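Local coordinates for protein glutathione S-transferase (PDB 4ISD) that binds glutathione and probably catalyses its conjugation to electrophilic substrates, as glutathione transferases do, at residues F25-E30 and A91-A96; E158-F163 and W199-V204; T171-M176 and L192-R197. All coordinates share one frame; numbering follows the deposited sequence.

Contact 1: F25-E30 and A91-A96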
# COMPACT_ATOMS: atom_id res chain seq x y z
N PHE A 25 -14.19 -5.46 4.53
CA PHE A 25 -15.31 -6.19 5.07
C PHE A 25 -14.83 -7.54 5.60
O PHE A 25 -15.28 -8.00 6.65
CB PHE A 25 -16.38 -6.38 3.98
CG PHE A 25 -17.59 -7.17 4.43
CD1 PHE A 25 -17.52 -8.55 4.59
CD2 PHE A 25 -18.80 -6.53 4.67
CE1 PHE A 25 -18.64 -9.29 5.00
CE2 PHE A 25 -19.92 -7.25 5.07
CZ PHE A 25 -19.85 -8.64 5.23
N VAL A 26 -13.91 -8.17 4.88
CA VAL A 26 -13.47 -9.51 5.29
C VAL A 26 -12.67 -9.45 6.58
O VAL A 26 -12.79 -10.33 7.43
CB VAL A 26 -12.70 -10.27 4.17
CG1 VAL A 26 -11.90 -11.43 4.75
CG2 VAL A 26 -13.68 -10.76 3.09
N VAL A 27 -11.90 -8.38 6.75
CA VAL A 27 -11.11 -8.22 7.98
C VAL A 27 -12.02 -8.14 9.20
O VAL A 27 -11.81 -8.85 10.19
CB VAL A 27 -10.18 -6.99 7.90
CG1 VAL A 27 -9.44 -6.80 9.21
CG2 VAL A 27 -9.20 -7.17 6.78
N LEU A 28 -13.03 -7.27 9.12
CA LEU A 28 -13.97 -7.08 10.22
C LEU A 28 -14.65 -8.40 10.56
O LEU A 28 -14.74 -8.79 11.73
CB LEU A 28 -15.03 -6.04 9.84
CG LEU A 28 -14.55 -4.59 9.73
CD1 LEU A 28 -15.46 -3.78 8.80
CD2 LEU A 28 -14.49 -3.94 11.11
N LYS A 29 -15.10 -9.10 9.52
CA LYS A 29 -15.83 -10.33 9.74
C LYS A 29 -14.96 -11.42 10.34
O LYS A 29 -15.40 -12.13 11.24
CB LYS A 29 -16.51 -10.78 8.45
CG LYS A 29 -17.91 -10.23 8.32
CD LYS A 29 -18.86 -10.98 9.23
CE LYS A 29 -20.28 -10.48 9.11
NZ LYS A 29 -20.38 -9.03 9.42
N GLU A 30 -13.72 -11.55 9.88
CA GLU A 30 -12.81 -12.56 10.44
C GLU A 30 -12.63 -12.39 11.94
O GLU A 30 -12.54 -13.39 12.67
CB GLU A 30 -11.44 -12.48 9.77
CG GLU A 30 -11.44 -12.86 8.32
CD GLU A 30 -11.69 -14.33 8.09
OE1 GLU A 30 -11.39 -15.14 9.01
OE2 GLU A 30 -12.17 -14.67 6.99
N ALA A 91 -8.92 -12.79 16.21
CA ALA A 91 -8.23 -13.42 15.08
C ALA A 91 -7.38 -12.38 14.34
O ALA A 91 -7.86 -11.27 14.05
CB ALA A 91 -9.22 -14.03 14.13
N ALA A 92 -6.13 -12.74 14.04
CA ALA A 92 -5.25 -11.88 13.25
C ALA A 92 -5.45 -12.05 11.76
O ALA A 92 -5.58 -13.17 11.25
CB ALA A 92 -3.80 -12.13 13.61
N VAL A 93 -5.44 -10.93 11.04
CA VAL A 93 -5.56 -10.97 9.59
C VAL A 93 -4.19 -10.83 8.93
O VAL A 93 -4.08 -10.95 7.70
CB VAL A 93 -6.49 -9.88 9.09
CG1 VAL A 93 -7.89 -10.08 9.70
CG2 VAL A 93 -5.91 -8.49 9.41
N LEU A 94 -3.17 -10.58 9.75
CA LEU A 94 -1.78 -10.54 9.27
C LEU A 94 -0.93 -11.61 9.96
O LEU A 94 -1.10 -11.87 11.15
CB LEU A 94 -1.17 -9.16 9.53
CG LEU A 94 -1.47 -7.98 8.60
CD1 LEU A 94 -0.52 -6.81 8.94
CD2 LEU A 94 -1.38 -8.37 7.11
N PRO A 95 -0.00 -12.22 9.21
CA PRO A 95 0.91 -13.24 9.75
C PRO A 95 1.72 -12.76 10.96
O PRO A 95 2.11 -11.59 11.03
CB PRO A 95 1.85 -13.55 8.57
CG PRO A 95 1.05 -13.22 7.36
CD PRO A 95 0.17 -12.04 7.75
N ALA A 96 1.94 -13.67 11.90
CA ALA A 96 2.66 -13.41 13.15
C ALA A 96 4.16 -13.34 12.91
O ALA A 96 4.88 -12.61 13.59
CB ALA A 96 2.36 -14.52 14.17
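With CG1 of V27 swung opposite its backbone N (chi1 177°) and CG1 of V93 placed opposite its own carbonyl carbon (chi1 -60°), the two CG1 atoms form the closest pair, meeting at 3.7 Å. V27 gives this one methyl, and V93 meets it with both of its own: V93 CG2 lies 3.9 Å from V27 CG1. The two side chains cross at about a right angle. V93 CG1 also reaches the flank of the helix, where it lies 4.3 Å from CB of E30. At E30 itself, one turn on from V27, the contact changes character: the methyl CB of A91 sits 3.7 Å from the carbonyl O of E30, an ordinary van der Waals touch at the exposed end.

This is the seam of the two-domain glutathione transferase fold. Helix 19-31 belongs to the thioredoxin-like half that carries the four-stranded sheet, whereas 91-96 is part of the connection running from helix 74-84 to helix 98-113, the first of the all-helical half. L81 of helix 74-84 and I168 of helix 168-177 also pack on V27, and V93 is held through its backbone by I168 and by a bond from its N to the carboxylate of D82. E30 meets the loop through CB and its backbone carbonyl; its carboxylate is directed to the C-terminal region, with OE1 in a salt bridge to R201 and OE2 bonded to S203 OG.

Contact 2: E158-F163 and W199-V204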
# COMPACT_ATOMS: atom_id res chain seq x y z
N GLU A 158 -0.50 -28.08 -0.76
CA GLU A 158 -0.23 -28.37 0.65
C GLU A 158 -0.43 -27.19 1.61
O GLU A 158 -0.37 -27.37 2.82
CB GLU A 158 1.20 -28.90 0.84
CG GLU A 158 1.56 -30.11 0.00
CD GLU A 158 2.92 -30.67 0.37
OE1 GLU A 158 3.47 -30.23 1.40
OE2 GLU A 158 3.43 -31.54 -0.36
N ARG A 159 -0.64 -25.98 1.08
CA ARG A 159 -0.83 -24.81 1.95
C ARG A 159 -2.18 -24.14 1.67
O ARG A 159 -2.52 -23.87 0.52
CB ARG A 159 0.29 -23.77 1.77
CG ARG A 159 1.68 -24.23 2.22
CD ARG A 159 2.71 -23.09 2.17
NE ARG A 159 2.74 -22.38 0.89
CZ ARG A 159 3.34 -22.84 -0.21
NH1 ARG A 159 3.95 -24.03 -0.20
NH2 ARG A 159 3.32 -22.11 -1.34
N TYR A 160 -2.94 -23.86 2.72
CA TYR A 160 -4.27 -23.29 2.53
C TYR A 160 -4.20 -21.89 1.94
O TYR A 160 -4.89 -21.58 0.96
CB TYR A 160 -5.05 -23.30 3.84
CG TYR A 160 -6.37 -22.58 3.73
CD1 TYR A 160 -7.51 -23.24 3.29
CD2 TYR A 160 -6.49 -21.24 4.06
CE1 TYR A 160 -8.73 -22.59 3.18
CE2 TYR A 160 -7.68 -20.58 3.95
CZ TYR A 160 -8.80 -21.26 3.52
OH TYR A 160 -9.99 -20.59 3.42
N GLY A 161 -3.39 -21.03 2.56
CA GLY A 161 -3.10 -19.71 2.04
C GLY A 161 -1.72 -19.74 1.41
O GLY A 161 -1.03 -20.76 1.47
N VAL A 162 -1.31 -18.63 0.79
CA VAL A 162 0.03 -18.54 0.20
C VAL A 162 1.13 -18.70 1.26
O VAL A 162 2.24 -19.14 0.96
CB VAL A 162 0.26 -17.20 -0.59
CG1 VAL A 162 -0.57 -17.16 -1.88
CG2 VAL A 162 -0.04 -15.99 0.27
N PHE A 163 0.81 -18.34 2.50
CA PHE A 163 1.81 -18.45 3.55
C PHE A 163 1.51 -19.61 4.51
O PHE A 163 2.27 -19.88 5.44
CB PHE A 163 1.97 -17.11 4.29
CG PHE A 163 2.27 -15.96 3.37
CD1 PHE A 163 3.43 -15.94 2.60
CD2 PHE A 163 1.39 -14.88 3.28
CE1 PHE A 163 3.71 -14.89 1.75
CE2 PHE A 163 1.67 -13.81 2.42
CZ PHE A 163 2.82 -13.82 1.66
N TRP A 199 -12.66 -18.05 -1.96
CA TRP A 199 -14.04 -17.56 -2.11
C TRP A 199 -15.06 -18.27 -1.20
O TRP A 199 -16.18 -17.78 -1.03
CB TRP A 199 -14.51 -17.68 -3.57
CG TRP A 199 -14.17 -16.49 -4.38
CD1 TRP A 199 -13.05 -16.30 -5.15
CD2 TRP A 199 -14.94 -15.28 -4.49
NE1 TRP A 199 -13.09 -15.06 -5.74
CE2 TRP A 199 -14.24 -14.41 -5.35
CE3 TRP A 199 -16.15 -14.85 -3.94
CZ2 TRP A 199 -14.72 -13.15 -5.68
CZ3 TRP A 199 -16.62 -13.61 -4.27
CH2 TRP A 199 -15.90 -12.76 -5.13
N ALA A 200 -14.67 -19.41 -0.63
CA ALA A 200 -15.57 -20.23 0.19
C ALA A 200 -15.54 -19.91 1.69
O ALA A 200 -16.30 -20.50 2.46
CB ALA A 200 -15.30 -21.74 -0.05
N ARG A 201 -14.66 -19.01 2.11
CA ARG A 201 -14.61 -18.61 3.52
C ARG A 201 -15.94 -17.98 3.92
O ARG A 201 -16.54 -17.24 3.15
CB ARG A 201 -13.44 -17.65 3.77
CG ARG A 201 -12.07 -18.31 3.53
CD ARG A 201 -10.91 -17.48 4.01
NE ARG A 201 -10.99 -17.21 5.44
CZ ARG A 201 -10.41 -17.95 6.37
NH1 ARG A 201 -9.70 -19.02 6.04
NH2 ARG A 201 -10.53 -17.62 7.65
N PRO A 202 -16.45 -18.33 5.11
CA PRO A 202 -17.71 -17.70 5.55
C PRO A 202 -17.65 -16.17 5.51
O PRO A 202 -18.68 -15.56 5.23
CB PRO A 202 -17.87 -18.21 6.98
CG PRO A 202 -17.18 -19.52 6.98
CD PRO A 202 -16.07 -19.47 5.98
N SER A 203 -16.48 -15.56 5.75
CA SER A 203 -16.39 -14.08 5.72
C SER A 203 -16.65 -13.49 4.33
O SER A 203 -17.44 -12.55 4.20
CB SER A 203 -15.05 -13.56 6.28
OG SER A 203 -13.96 -13.98 5.48
N VAL A 204 -15.98 -14.03 3.32
CA VAL A 204 -16.26 -13.63 1.94
C VAL A 204 -17.73 -13.91 1.57
O VAL A 204 -18.40 -13.06 0.99
CB VAL A 204 -15.35 -14.34 0.91
CG1 VAL A 204 -15.88 -14.09 -0.50
CG2 VAL A 204 -13.89 -13.88 1.04
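Y160 and R201 meet where a loop of the all-helical C-terminal domain passes the junction between helix 189-199 and helix 202-212. R201 is the N-cap residue of that last helix, directly ahead of P202. The close part of the contact is small. The phenol oxygen of Y160 lies in the crook of the arginine chain, which bends at chi3 (60°) and turns NH1 back toward it; R201 NH1 donates to Y160 OH across 3.1 Å, with an N-H...O angle of 152°. The oxygen sits at the edge of the guanidinium group, somewhat tilted from its plane, and ring and guanidinium planes stand 67° apart, which is not a stack.

R201 has further partners: its NH2 is held by E30 of helix 19-31, and its guanidinium makes a cation-pi contact with W166. The bond to Y160 is therefore one of several restraints on a charged group whose main partner is a carboxylate of the other domain.

Away from this meeting point the contact loosens quickly. Even the nearest CA atoms, those of Y160 and R201, are 11.4 Å apart, E158 is exposed and poorly ordered, and both contacting residues also touch a crystal neighbour, so their poses may partly reflect the lattice. The loop keeps its shape by its own bonds and those to the helices: Y160 O accepts from R197 NH1, V162 N donates to D170 OD1, and R159 NE reaches V162 O over 3.3 Å, coming from above the carbonyl plane.

Contact 3: T171-M176 and L192-R197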
# COMPACT_ATOMS: atom_id res chain seq x y z
N THR A 171 -7.25 -13.27 0.44
CA THR A 171 -8.49 -12.76 -0.16
C THR A 171 -8.14 -11.82 -1.31
O THR A 171 -8.71 -11.92 -2.40
CB THR A 171 -9.32 -11.94 0.84
OG1 THR A 171 -9.43 -12.66 2.07
CG2 THR A 171 -10.71 -11.67 0.28
N ASP A 172 -7.19 -10.93 -1.06
CA ASP A 172 -6.78 -9.94 -2.05
C ASP A 172 -6.21 -10.62 -3.28
O ASP A 172 -6.54 -10.24 -4.41
CB ASP A 172 -5.73 -9.01 -1.45
CG ASP A 172 -6.33 -8.02 -0.49
OD1 ASP A 172 -7.58 -7.93 -0.45
OD2 ASP A 172 -5.54 -7.34 0.22
N PHE A 173 -5.36 -11.62 -3.04
CA PHE A 173 -4.74 -12.38 -4.12
C PHE A 173 -5.81 -13.11 -4.94
O PHE A 173 -5.80 -13.05 -6.18
CB PHE A 173 -3.75 -13.40 -3.55
CG PHE A 173 -2.74 -13.87 -4.55
CD1 PHE A 173 -2.40 -13.08 -5.63
CD2 PHE A 173 -2.12 -15.10 -4.40
CE1 PHE A 173 -1.46 -13.49 -6.55
CE2 PHE A 173 -1.19 -15.53 -5.31
CZ PHE A 173 -0.86 -14.72 -6.40
N ALA A 174 -6.72 -13.78 -4.23
CA ALA A 174 -7.75 -14.58 -4.88
C ALA A 174 -8.63 -13.72 -5.77
O ALA A 174 -8.91 -14.09 -6.92
CB ALA A 174 -8.58 -15.32 -3.86
N LEU A 175 -9.04 -12.56 -5.25
CA LEU A 175 -9.78 -11.60 -6.08
C LEU A 175 -9.00 -11.23 -7.33
O LEU A 175 -9.55 -11.29 -8.43
CB LEU A 175 -10.15 -10.34 -5.29
CG LEU A 175 -10.97 -10.69 -4.05
CD1 LEU A 175 -11.53 -9.46 -3.35
CD2 LEU A 175 -12.07 -11.66 -4.43
N MET A 176 -7.73 -10.88 -7.16
CA MET A 176 -6.90 -10.45 -8.30
C MET A 176 -6.72 -11.57 -9.30
O MET A 176 -6.79 -11.34 -10.50
CB MET A 176 -5.54 -9.93 -7.83
CG MET A 176 -4.61 -9.40 -8.94
SD MET A 176 -5.12 -7.87 -9.79
CE MET A 176 -5.94 -6.96 -8.49
N LEU A 192 -6.68 -22.44 -9.55
CA LEU A 192 -8.13 -22.50 -9.59
C LEU A 192 -8.67 -22.94 -8.23
O LEU A 192 -9.64 -22.38 -7.73
CB LEU A 192 -8.61 -23.47 -10.67
CG LEU A 192 -8.30 -23.04 -12.10
CD1 LEU A 192 -8.87 -24.06 -13.09
CD2 LEU A 192 -8.82 -21.61 -12.39
N ARG A 193 -8.02 -23.94 -7.64
CA ARG A 193 -8.45 -24.48 -6.36
C ARG A 193 -8.30 -23.45 -5.25
O ARG A 193 -9.22 -23.22 -4.47
CB ARG A 193 -7.67 -25.76 -6.02
CG ARG A 193 -8.15 -26.99 -6.82
CD ARG A 193 -7.50 -28.27 -6.33
NE ARG A 193 -6.15 -28.46 -6.86
CZ ARG A 193 -5.89 -29.02 -8.04
NH1 ARG A 193 -6.89 -29.43 -8.82
NH2 ARG A 193 -4.64 -29.18 -8.45
N TYR A 194 -7.13 -22.82 -5.20
CA TYR A 194 -6.85 -21.72 -4.30
C TYR A 194 -7.95 -20.65 -4.36
O TYR A 194 -8.55 -20.30 -3.33
CB TYR A 194 -5.49 -21.12 -4.64
CG TYR A 194 -5.16 -19.87 -3.88
CD1 TYR A 194 -4.54 -19.94 -2.64
CD2 TYR A 194 -5.43 -18.61 -4.40
CE1 TYR A 194 -4.22 -18.80 -1.93
CE2 TYR A 194 -5.11 -17.46 -3.71
CZ TYR A 194 -4.51 -17.56 -2.47
OH TYR A 194 -4.19 -16.42 -1.78
N VAL A 195 -8.23 -20.16 -5.56
CA VAL A 195 -9.28 -19.16 -5.72
C VAL A 195 -10.61 -19.67 -5.15
O VAL A 195 -11.34 -18.94 -4.46
CB VAL A 195 -9.46 -18.80 -7.19
CG1 VAL A 195 -10.63 -17.84 -7.37
CG2 VAL A 195 -8.16 -18.21 -7.76
N GLU A 196 -10.92 -20.93 -5.42
CA GLU A 196 -12.18 -21.52 -5.00
C GLU A 196 -12.23 -21.61 -3.47
O GLU A 196 -13.21 -21.20 -2.84
CB GLU A 196 -12.36 -22.91 -5.62
CG GLU A 196 -13.77 -23.49 -5.45
CD GLU A 196 -13.90 -24.90 -6.00
OE1 GLU A 196 -13.03 -25.34 -6.79
OE2 GLU A 196 -14.89 -25.57 -5.65
N ARG A 197 -11.15 -22.14 -2.91
CA ARG A 197 -10.91 -22.24 -1.47
C ARG A 197 -11.19 -20.89 -0.79
O ARG A 197 -11.99 -20.79 0.16
CB ARG A 197 -9.43 -22.56 -1.31
CG ARG A 197 -9.01 -23.46 -0.20
CD ARG A 197 -7.47 -23.56 -0.23
NE ARG A 197 -6.96 -24.13 -1.48
CZ ARG A 197 -5.69 -24.08 -1.88
NH1 ARG A 197 -4.78 -23.44 -1.15
NH2 ARG A 197 -5.34 -24.64 -3.04
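Y194 reaches toward helix 168-177, its ring edge toward the backbone N of A174, while the F173 side chain crosses it at about a right angle. Ring centroids are 5.8 Å apart and the planes meet at 65°, an oblique pairing that is neither stacked nor T-shaped. F173 CD2 touches Y194 CE2 at 3.9 Å, and the hydroxyl of Y194 lies at the edge of the F173 ring, in its plane, 3.5 Å from F173 CB. With CG of Y194 opposite its backbone N (chi1 174°), the ring reaches both F173 and A174, whose CB lies 4.1 Å from Y194 CE2. V195 CG1 completes the interface against A174 O.

The segment axes approach to 9.1 Å and cross at -122°, joining two successive helices of the GST C-terminal domain. V162 and L107 of helix 98-113 pack on F173. Y194 OH, buried among carbon atoms here, bonds to D170 OD1, just before 171-176. The tyrosine thus spends its ring on apolar packing and its hydroxyl on a carboxylate, so the same side chain ties the helices by both means.

Contact 3 is buried within the C-terminal domain, contact 1 is partly buried at the seam between domains, and contact 2 lies on the surface. Their chemistry follows: methyls and rings in contacts 1 and 3, a single arginine-tyrosine bond in contact 2. Contact 3 uses helix 189-199, which is followed in the chain by helix 202-212 of contact 2, and it is nested inside the loop that contact 2 closes. E30 and R201 couple contact 1 to contact 2 by a salt bridge. Contact 1 touches contact 3 more lightly, through V26 packing on T171, so helix 19-31 touches both helix 168-177 and the start of helix 202-212.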